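Local coordinates for protein thiosulfate reductase (Thermus thermophilus, PDB 2VPZ) that probably acts as an oxidoreductase on polysulfide or thiosulfate, using a 4Fe-4S cluster and molybdenum held by two molybdopterin guanine dinucleotides, at residues Asp460-Ile465 with Gln470-Trp475; Lys111-Val114 with Glu118-Leu121. All coordinates share one frame; numbering follows the deposited sequence.

Interaction 1: residues Asp460-Ile465 with Gln470-Trp475; sequences DLYVAI and QEHVMW. With MGD (2-amino-5,6-dimercapto-7-methyl-3,7,8a,9-tetrahydro-8-oxa-1,3,9,10-tetraaza-anthracen-4-one guanosine dinucleotide), chain H.
The phenol of Y462 reaches from its strand to the backbone of the following loop, where OH donates a hydrogen bond to O of H472. At 2.4 Å between OH of Y462 and O of H472 the bond is very short, so its exact length is doubtful, but the acceptor lies in the plane of the ring. W475 meets the rim of the same ring: its carbonyl O is 3.4 Å from CD2 of Y462, and its CB sits in plane, 4.0 Å from CE2 of Y462. With CG of Y462 anti to the backbone N (chi1 161°), the ring projects off the strand into this bend of the loop. Further along, CB of A464 packs against CG1 of V473 at 4.4 Å. Strand 462-466 belongs to the five-stranded parallel sheet in the Molybdopterin oxidoreductase part of the chain, an alpha/beta arrangement resembling dinucleotide-binding folds, and the loop bears residues of an MGD pocket at the end of that strand. There O of I465 accepts a nearly straight bond (165°) from N2 of the guanine, 3.0 Å away. The imidazole of H472 presents its edge to the ribose, with NE2 3.6 Å from O3' of MGD, while CG2 of V473 lies over one ring face. The Q470 chain is bent at chi2, and its amide oxygen OE1 comes to 3.5 Å from O2' of MGD. An alanine in place of this glutamine would probably lose the packing against the ribose hydroxyls and leave the sugar less confined on that side. In the next shell, D477 OD2 bonds to N of Y462, E471 forms a salt bridge with K453 and a hydrogen bond with Y718, and F443 meets W475 edge to face.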
ATOM      1  N   ASP A 460     -19.264  39.607 -51.200  1.00 52.46           N
ATOM      2  CA  ASP A 460     -19.459  41.052 -51.293  1.00 52.04           C
ATOM      3  C   ASP A 460     -19.393  41.636 -49.859  1.00 51.10           C
ATOM      4  O   ASP A 460     -18.868  42.732 -49.658  1.00 50.95           O
ATOM      5  CB  ASP A 460     -20.785  41.432 -51.977  1.00 54.30           C
ATOM      6  CG  ASP A 460     -20.749  41.230 -53.504  1.00 56.35           C
ATOM      7  OD1 ASP A 460     -19.652  41.364 -54.091  1.00 57.11           O
ATOM      8  OD2 ASP A 460     -21.819  40.957 -54.098  1.00 57.38           O
ATOM      9  N   LEU A 461     -19.915  40.919 -48.869  1.00 50.02           N
ATOM     10  CA  LEU A 461     -19.838  41.373 -47.476  1.00 48.87           C
ATOM     11  C   LEU A 461     -19.616  40.220 -46.462  1.00 48.84           C
ATOM     12  O   LEU A 461     -20.254  39.166 -46.544  1.00 48.44           O
ATOM     13  CB  LEU A 461     -21.088  42.197 -47.062  1.00 47.33           C
ATOM     14  CG  LEU A 461     -21.236  42.618 -45.587  1.00 46.41           C
ATOM     15  CD1 LEU A 461     -20.401  43.886 -45.293  1.00 43.58           C
ATOM     16  CD2 LEU A 461     -22.729  42.838 -45.225  1.00 46.34           C
ATOM     17  N   TYR A 462     -18.666  40.405 -45.552  1.00 47.78           N
ATOM     18  CA  TYR A 462     -18.378  39.420 -44.520  1.00 47.50           C
ATOM     19  C   TYR A 462     -18.134  40.109 -43.149  1.00 47.29           C
ATOM     20  O   TYR A 462     -17.119  40.784 -42.928  1.00 47.54           O
ATOM     21  CB  TYR A 462     -17.194  38.489 -44.925  1.00 46.71           C
ATOM     22  CG  TYR A 462     -16.527  37.743 -43.780  1.00 46.33           C
ATOM     23  CD1 TYR A 462     -17.288  37.102 -42.789  1.00 47.04           C
ATOM     24  CD2 TYR A 462     -15.132  37.731 -43.645  1.00 45.94           C
ATOM     25  CE1 TYR A 462     -16.678  36.475 -41.678  1.00 45.26           C
ATOM     26  CE2 TYR A 462     -14.507  37.113 -42.547  1.00 45.18           C
ATOM     27  CZ  TYR A 462     -15.280  36.485 -41.560  1.00 45.59           C
ATOM     28  OH  TYR A 462     -14.676  35.889 -40.483  1.00 42.94           O
ATOM     29  N   VAL A 463     -19.112  39.996 -42.253  1.00 45.97           N
ATOM     30  CA  VAL A 463     -19.004  40.605 -40.933  1.00 45.06           C
ATOM     31  C   VAL A 463     -18.751  39.527 -39.843  1.00 44.16           C
ATOM     32  O   VAL A 463     -19.282  38.412 -39.900  1.00 43.48           O
ATOM     33  CB  VAL A 463     -20.268  41.479 -40.551  1.00 44.93           C
ATOM     34  CG1 VAL A 463     -19.922  42.393 -39.375  1.00 45.35           C
ATOM     35  CG2 VAL A 463     -20.733  42.329 -41.775  1.00 45.53           C
ATOM     36  N   ALA A 464     -17.899  39.838 -38.864  1.00 44.09           N
ATOM     37  CA  ALA A 464     -17.586  38.928 -37.759  1.00 43.46           C
ATOM     38  C   ALA A 464     -17.708  39.665 -36.425  1.00 42.69           C
ATOM     39  O   ALA A 464     -17.100  40.710 -36.246  1.00 42.55           O
ATOM     40  CB  ALA A 464     -16.161  38.317 -37.930  1.00 43.71           C
ATOM     41  N   ILE A 465     -18.496  39.101 -35.504  1.00 42.23           N
ATOM     42  CA  ILE A 465     -18.764  39.677 -34.161  1.00 41.56           C
ATOM     43  C   ILE A 465     -18.071  38.720 -33.167  1.00 41.55           C
ATOM     44  O   ILE A 465     -18.462  37.553 -33.027  1.00 41.28           O
ATOM     45  CB  ILE A 465     -20.307  39.767 -33.930  1.00 41.53           C
ATOM     46  CG1 ILE A 465     -21.008  40.127 -35.244  1.00 41.49           C
ATOM     47  CG2 ILE A 465     -20.619  40.786 -32.817  1.00 41.30           C
ATOM     48  CD1 ILE A 465     -22.488  40.538 -35.121  1.00 42.05           C
ATOM     49  N   GLN A 470      -8.790  36.474 -33.558  1.00 38.68           N
ATOM     50  CA  GLN A 470      -8.500  35.122 -34.066  1.00 39.85           C
ATOM     51  C   GLN A 470      -8.067  35.143 -35.540  1.00 40.70           C
ATOM     52  O   GLN A 470      -8.127  36.191 -36.169  1.00 41.69           O
ATOM     53  CB  GLN A 470      -9.729  34.270 -33.916  1.00 38.76           C
ATOM     54  CG  GLN A 470     -10.190  34.057 -32.509  1.00 37.77           C
ATOM     55  CD  GLN A 470     -10.100  32.596 -32.120  1.00 36.40           C
ATOM     56  OE1 GLN A 470     -10.436  32.192 -31.003  1.00 34.90           O
ATOM     57  NE2 GLN A 470      -9.636  31.786 -33.079  1.00 33.80           N
ATOM     58  N   GLU A 471      -7.692  34.000 -36.107  1.00 39.65           N
ATOM     59  CA  GLU A 471      -7.291  34.015 -37.513  1.00 40.48           C
ATOM     60  C   GLU A 471      -8.443  34.264 -38.516  1.00 42.10           C
ATOM     61  O   GLU A 471      -8.196  34.781 -39.611  1.00 42.58           O
ATOM     62  CB  GLU A 471      -6.529  32.739 -37.951  1.00 38.97           C
ATOM     63  CG  GLU A 471      -6.092  32.834 -39.409  1.00 37.86           C
ATOM     64  CD  GLU A 471      -5.781  31.496 -40.039  1.00 38.56           C
ATOM     65  OE1 GLU A 471      -5.310  31.478 -41.202  1.00 38.53           O
ATOM     66  OE2 GLU A 471      -6.020  30.467 -39.371  1.00 36.27           O
ATOM     67  N   HIS A 472      -9.685  33.929 -38.189  1.00 41.94           N
ATOM     68  CA  HIS A 472     -10.829  34.160 -39.115  1.00 40.83           C
ATOM     69  C   HIS A 472     -11.587  35.503 -38.880  1.00 40.72           C
ATOM     70  O   HIS A 472     -12.472  35.837 -39.646  1.00 43.12           O
ATOM     71  CB  HIS A 472     -11.912  33.093 -39.012  1.00 39.17           C
ATOM     72  CG  HIS A 472     -12.778  33.228 -37.828  1.00 36.98           C
ATOM     73  ND1 HIS A 472     -13.981  33.846 -37.834  1.00 36.59           N
ATOM     74  CD2 HIS A 472     -12.515  32.965 -36.551  1.00 35.87           C
ATOM     75  CE1 HIS A 472     -14.434  33.959 -36.606  1.00 35.68           C
ATOM     76  NE2 HIS A 472     -13.553  33.422 -35.798  1.00 34.79           N
ATOM     77  N   VAL A 473     -11.291  36.221 -37.798  1.00 40.62           N
ATOM     78  CA  VAL A 473     -11.928  37.513 -37.515  1.00 38.97           C
ATOM     79  C   VAL A 473     -11.187  38.616 -38.328  1.00 40.41           C
ATOM     80  O   VAL A 473     -11.795  39.593 -38.806  1.00 42.17           O
ATOM     81  CB  VAL A 473     -11.887  37.892 -35.974  1.00 37.82           C
ATOM     82  CG1 VAL A 473     -12.426  39.310 -35.734  1.00 37.04           C
ATOM     83  CG2 VAL A 473     -12.676  36.852 -35.139  1.00 34.54           C
ATOM     84  N   MET A 474      -9.882  38.439 -38.497  1.00 41.25           N
ATOM     85  CA  MET A 474      -9.036  39.359 -39.240  1.00 41.62           C
ATOM     86  C   MET A 474      -9.055  39.159 -40.778  1.00 42.18           C
ATOM     87  O   MET A 474      -8.129  39.550 -41.489  1.00 42.57           O
ATOM     88  CB  MET A 474      -7.594  39.366 -38.683  1.00 43.11           C
ATOM     89  CG  MET A 474      -7.487  39.424 -37.142  1.00 44.08           C
ATOM     90  SD  MET A 474      -8.406  40.816 -36.399  1.00 46.51           S
ATOM     91  CE  MET A 474      -7.438  42.259 -37.016  1.00 46.52           C
ATOM     92  N   TRP A 475     -10.113  38.517 -41.277  1.00 42.96           N
ATOM     93  CA  TRP A 475     -10.362  38.356 -42.735  1.00 42.72           C
ATOM     94  C   TRP A 475     -11.645  39.128 -43.059  1.00 43.85           C
ATOM     95  O   TRP A 475     -12.115  39.112 -44.198  1.00 44.16           O
ATOM     96  CB  TRP A 475     -10.587  36.902 -43.155  1.00 41.08           C
ATOM     97  CG  TRP A 475      -9.345  36.149 -43.480  1.00 40.64           C
ATOM     98  CD1 TRP A 475      -8.241  35.982 -42.681  1.00 40.96           C
ATOM     99  CD2 TRP A 475      -9.063  35.445 -44.697  1.00 40.68           C
ATOM    100  NE1 TRP A 475      -7.299  35.217 -43.330  1.00 40.95           N
ATOM    101  CE2 TRP A 475      -7.781  34.864 -44.562  1.00 41.15           C
ATOM    102  CE3 TRP A 475      -9.784  35.228 -45.881  1.00 41.11           C
ATOM    103  CZ2 TRP A 475      -7.185  34.102 -45.583  1.00 41.24           C
ATOM    104  CZ3 TRP A 475      -9.205  34.472 -46.900  1.00 42.27           C
ATOM    105  CH2 TRP A 475      -7.910  33.906 -46.733  1.00 41.96           C
TER
HETATM  106  PB  MGD H1765     -14.664  27.772 -30.575  1.00 36.68           P
HETATM  107  O1B MGD H1765     -13.359  27.286 -31.129  1.00 34.60           O
HETATM  108  O2B MGD H1765     -14.798  28.001 -29.101  1.00 34.50           O
HETATM  109  O3B MGD H1765     -15.745  26.784 -31.253  1.00 31.19           O
HETATM  110  O3A MGD H1765     -17.399  25.295 -32.410  1.00 28.85           O
HETATM  111  PA  MGD H1765     -17.203  26.814 -31.962  1.00 31.64           P
HETATM  112  O1A MGD H1765     -18.103  27.313 -30.843  1.00 29.82           O
HETATM  113  O2A MGD H1765     -17.079  27.590 -33.225  1.00 31.57           O
HETATM  114  O5' MGD H1765     -15.028  29.149 -31.229  1.00 35.59           O
HETATM  115  C5' MGD H1765     -15.696  30.179 -30.499  1.00 39.01           C
HETATM  116  C4' MGD H1765     -15.457  31.475 -31.274  1.00 40.29           C
HETATM  117  O4' MGD H1765     -16.352  32.356 -30.604  1.00 41.49           O
HETATM  118  C3' MGD H1765     -14.085  32.079 -31.131  1.00 41.88           C
HETATM  119  O3' MGD H1765     -13.906  32.915 -32.282  1.00 41.72           O
HETATM  120  C2' MGD H1765     -14.239  32.909 -29.846  1.00 42.66           C
HETATM  121  O2' MGD H1765     -13.256  33.910 -29.868  1.00 45.60           O
HETATM  122  C1' MGD H1765     -15.658  33.471 -29.964  1.00 43.21           C
HETATM  123  N9  MGD H1765     -16.388  33.896 -28.710  1.00 41.66           N
HETATM  124  C8  MGD H1765     -16.291  33.334 -27.504  1.00 42.13           C
HETATM  125  N7  MGD H1765     -17.098  33.903 -26.579  1.00 41.18           N
HETATM  126  C5  MGD H1765     -17.809  34.864 -27.208  1.00 41.56           C
HETATM  127  C6  MGD H1765     -18.917  35.860 -26.858  1.00 40.39           C
HETATM  128  O6  MGD H1765     -19.382  35.987 -25.671  1.00 37.09           O
HETATM  129  N1  MGD H1765     -19.362  36.646 -27.893  1.00 39.81           N
HETATM  130  C2  MGD H1765     -18.883  36.584 -29.174  1.00 40.45           C
HETATM  131  N2  MGD H1765     -19.338  37.381 -30.189  1.00 40.33           N
HETATM  132  N3  MGD H1765     -17.930  35.698 -29.499  1.00 41.69           N
HETATM  133  C4  MGD H1765     -17.329  34.835 -28.615  1.00 41.31           C
HETATM  134  C10 MGD H1765     -17.985  24.293 -31.524  1.00 30.87           C
HETATM  135  C11 MGD H1765     -18.269  23.082 -32.346  1.00 32.27           C
HETATM  136  O11 MGD H1765     -17.107  22.878 -33.151  1.00 34.53           O
HETATM  137  C12 MGD H1765     -18.647  21.837 -31.631  1.00 34.05           C
HETATM  138  S12 MGD H1765     -19.861  21.817 -30.422  1.00 31.04           S
HETATM  139  C13 MGD H1765     -18.120  20.652 -31.942  1.00 34.68           C
HETATM  140  S13 MGD H1765     -18.425  19.204 -31.185  1.00 32.93           S
HETATM  141  C14 MGD H1765     -17.214  20.382 -33.014  1.00 36.21           C
HETATM  142  N15 MGD H1765     -15.901  19.972 -32.438  1.00 39.49           N
HETATM  143  C16 MGD H1765     -14.888  19.902 -33.364  1.00 41.52           C
HETATM  144  C17 MGD H1765     -13.694  19.055 -33.303  1.00 40.56           C
HETATM  145  O17 MGD H1765     -13.481  18.314 -32.297  1.00 41.77           O
HETATM  146  N18 MGD H1765     -12.855  19.077 -34.339  1.00 41.55           N
HETATM  147  C19 MGD H1765     -13.045  19.843 -35.431  1.00 41.42           C
HETATM  148  N19 MGD H1765     -12.131  19.897 -36.447  1.00 40.69           N
HETATM  149  N20 MGD H1765     -14.134  20.606 -35.546  1.00 41.12           N
HETATM  150  C21 MGD H1765     -15.050  20.709 -34.589  1.00 40.59           C
HETATM  151  N22 MGD H1765     -16.085  21.543 -34.726  1.00 38.99           N
HETATM  152  C23 MGD H1765     -17.198  21.629 -33.844  1.00 35.78           C

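Interaction 2: residues Lys111-Val114 with Glu118-Leu121; sequences KYRV and EEAL
R113 and E119 meet across a short turn through their charged ends, NH2 of R113 lying 3.5 Å from OE1 of E119. That separation supports a long salt bridge rather than a hydrogen bond. OE1 approaches the edge of the guanidinium, close to its plane, but the carboxylate is turned so that the two planes stand 79° apart. One oxygen therefore carries most of the contact: OE2 of E119 is further off, 4.1 Å from NH2 of R113, and the geometry argues against a two-pronged pairing. The arginine leaves the strand with CG lodged between its backbone N and carbonyl carbon (chi1 63°), then runs extended from CG to NE. Although its CB points neither at the helix nor away from it, this path carries the terminal group nearer to the glutamate. E119 starts with CB directed toward the strand and bends at chi2; its first torsion, chi1 141°, falls well away from a staggered value, consistent with a surface side chain whose placement is less sharply fixed. The two side chains cross at about a right angle, so they meet at their ends and not along their lengths, and the two segments bury just 53 Å² between them. Both side chains also touch I100 of strand 99-101. Nearby, OE1 of E118 is hydrogen-bonded to OG1 of T116, the residue preceding helix 117-134. The backbone of R113 is hydrogen-bonded to that of I100, placing the arginine on the second strand of an antiparallel pair. This is a strand-turn-helix junction: a surface salt bridge links the two-stranded antiparallel sheet 99-101/112-114 to the first full turn of helix 117-134.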
ATOM      1  N   LYS A 111      -5.054  44.754 -42.798  1.00 56.87           N
ATOM      2  CA  LYS A 111      -5.222  46.241 -42.749  1.00 56.16           C
ATOM      3  C   LYS A 111      -6.617  46.787 -42.348  1.00 55.17           C
ATOM      4  O   LYS A 111      -7.575  46.621 -43.093  1.00 55.25           O
ATOM      5  CB  LYS A 111      -4.797  46.870 -44.103  1.00 57.75           C
ATOM      6  CG  LYS A 111      -3.391  47.493 -44.143  1.00 59.16           C
ATOM      7  CD  LYS A 111      -2.349  46.557 -44.753  1.00 60.15           C
ATOM      8  CE  LYS A 111      -2.199  46.820 -46.249  1.00 61.03           C
ATOM      9  NZ  LYS A 111      -0.838  46.460 -46.763  1.00 61.77           N
ATOM     10  N   TYR A 112      -6.701  47.457 -41.196  1.00 54.54           N
ATOM     11  CA  TYR A 112      -7.931  48.016 -40.626  1.00 53.92           C
ATOM     12  C   TYR A 112      -7.800  49.471 -40.170  1.00 55.23           C
ATOM     13  O   TYR A 112      -6.694  49.951 -39.960  1.00 55.30           O
ATOM     14  CB  TYR A 112      -8.362  47.194 -39.411  1.00 52.66           C
ATOM     15  CG  TYR A 112      -8.827  45.843 -39.776  1.00 50.63           C
ATOM     16  CD1 TYR A 112      -7.946  44.760 -39.874  1.00 49.40           C
ATOM     17  CD2 TYR A 112     -10.135  45.660 -40.213  1.00 49.96           C
ATOM     18  CE1 TYR A 112      -8.351  43.547 -40.407  1.00 48.73           C
ATOM     19  CE2 TYR A 112     -10.568  44.468 -40.741  1.00 49.47           C
ATOM     20  CZ  TYR A 112      -9.676  43.396 -40.842  1.00 48.30           C
ATOM     21  OH  TYR A 112     -10.079  42.230 -41.418  1.00 47.02           O
ATOM     22  N   ARG A 113      -8.937  50.156 -40.021  1.00 56.41           N
ATOM     23  CA  ARG A 113      -8.943  51.511 -39.477  1.00 57.82           C
ATOM     24  C   ARG A 113     -10.107  51.560 -38.469  1.00 56.96           C
ATOM     25  O   ARG A 113     -11.173  50.953 -38.697  1.00 57.01           O
ATOM     26  CB  ARG A 113      -9.123  52.586 -40.574  1.00 60.02           C
ATOM     27  CG  ARG A 113     -10.448  52.527 -41.318  1.00 61.65           C
ATOM     28  CD  ARG A 113     -10.659  53.649 -42.345  1.00 63.11           C
ATOM     29  NE  ARG A 113     -12.072  53.994 -42.518  1.00 64.67           N
ATOM     30  CZ  ARG A 113     -12.985  53.268 -43.160  1.00 64.91           C
ATOM     31  NH1 ARG A 113     -12.645  52.118 -43.725  1.00 65.74           N
ATOM     32  NH2 ARG A 113     -14.260  53.669 -43.219  1.00 63.57           N
ATOM     33  N   VAL A 114      -9.890  52.227 -37.343  1.00 56.85           N
ATOM     34  CA  VAL A 114     -10.885  52.350 -36.282  1.00 57.25           C
ATOM     35  C   VAL A 114     -12.128  53.085 -36.815  1.00 57.62           C
ATOM     36  O   VAL A 114     -12.044  53.911 -37.736  1.00 58.57           O
ATOM     37  CB  VAL A 114     -10.278  53.068 -34.996  1.00 57.52           C
ATOM     38  CG1 VAL A 114      -9.946  54.539 -35.287  1.00 57.39           C
ATOM     39  CG2 VAL A 114     -11.227  52.939 -33.792  1.00 57.78           C
ATOM     40  N   GLU A 118     -21.733  53.864 -34.926  1.00 58.14           N
ATOM     41  CA  GLU A 118     -22.670  54.463 -35.878  1.00 58.78           C
ATOM     42  C   GLU A 118     -22.210  54.219 -37.321  1.00 58.19           C
ATOM     43  O   GLU A 118     -22.963  53.687 -38.152  1.00 57.48           O
ATOM     44  CB  GLU A 118     -22.824  55.972 -35.587  1.00 60.92           C
ATOM     45  CG  GLU A 118     -23.205  56.312 -34.115  1.00 64.02           C
ATOM     46  CD  GLU A 118     -22.086  55.986 -33.082  1.00 66.06           C
ATOM     47  OE1 GLU A 118     -20.907  56.311 -33.346  1.00 67.12           O
ATOM     48  OE2 GLU A 118     -22.414  55.439 -32.000  1.00 67.03           O
ATOM     49  N   GLU A 119     -20.960  54.568 -37.610  1.00 58.29           N
ATOM     50  CA  GLU A 119     -20.368  54.379 -38.940  1.00 58.68           C
ATOM     51  C   GLU A 119     -20.261  52.900 -39.370  1.00 57.82           C
ATOM     52  O   GLU A 119     -20.548  52.580 -40.534  1.00 57.98           O
ATOM     53  CB  GLU A 119     -18.995  55.062 -39.046  1.00 60.08           C
ATOM     54  CG  GLU A 119     -17.965  54.238 -39.835  1.00 64.46           C
ATOM     55  CD  GLU A 119     -17.339  54.963 -41.031  1.00 66.33           C
ATOM     56  OE1 GLU A 119     -17.543  54.497 -42.180  1.00 67.11           O
ATOM     57  OE2 GLU A 119     -16.647  55.986 -40.827  1.00 67.91           O
ATOM     58  N   ALA A 120     -19.854  52.010 -38.464  1.00 56.18           N
ATOM     59  CA  ALA A 120     -19.731  50.572 -38.778  1.00 54.95           C
ATOM     60  C   ALA A 120     -21.108  49.921 -39.012  1.00 54.39           C
ATOM     61  O   ALA A 120     -21.272  49.117 -39.941  1.00 53.17           O
ATOM     62  CB  ALA A 120     -18.967  49.810 -37.632  1.00 53.95           C
ATOM     63  N   LEU A 121     -22.095  50.281 -38.193  1.00 54.50           N
ATOM     64  CA  LEU A 121     -23.446  49.749 -38.339  1.00 54.15           C
ATOM     65  C   LEU A 121     -24.171  50.233 -39.630  1.00 54.03           C
ATOM     66  O   LEU A 121     -24.942  49.475 -40.223  1.00 54.18           O
ATOM     67  CB  LEU A 121     -24.292  50.032 -37.051  1.00 54.37           C
ATOM     68  CG  LEU A 121     -23.999  49.109 -35.837  1.00 55.23           C
ATOM     69  CD1 LEU A 121     -24.847  49.522 -34.613  1.00 55.89           C
ATOM     70  CD2 LEU A 121     -24.275  47.630 -36.195  1.00 54.84           C
TER

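From the N terminus, interaction 2 comes first, closing the short turn from strand 112-114 into helix 117-134. Interaction 1 follows more than 300 residues later and closes the bend between strand 462-466 and the loop leading to strand 479-481. The two loops lie in series, neither nesting nor crossing, yet their centres are about 13 Å apart. Y112 bridges them: its OH packs against C of M474 at 3.3 Å and is hydrogen-bonded to O of A476. Helix 117-134 also packs on L461 and V463, while A120 rests on L480. The small antiparallel pair, this helix and the parallel sheet are thereby joined.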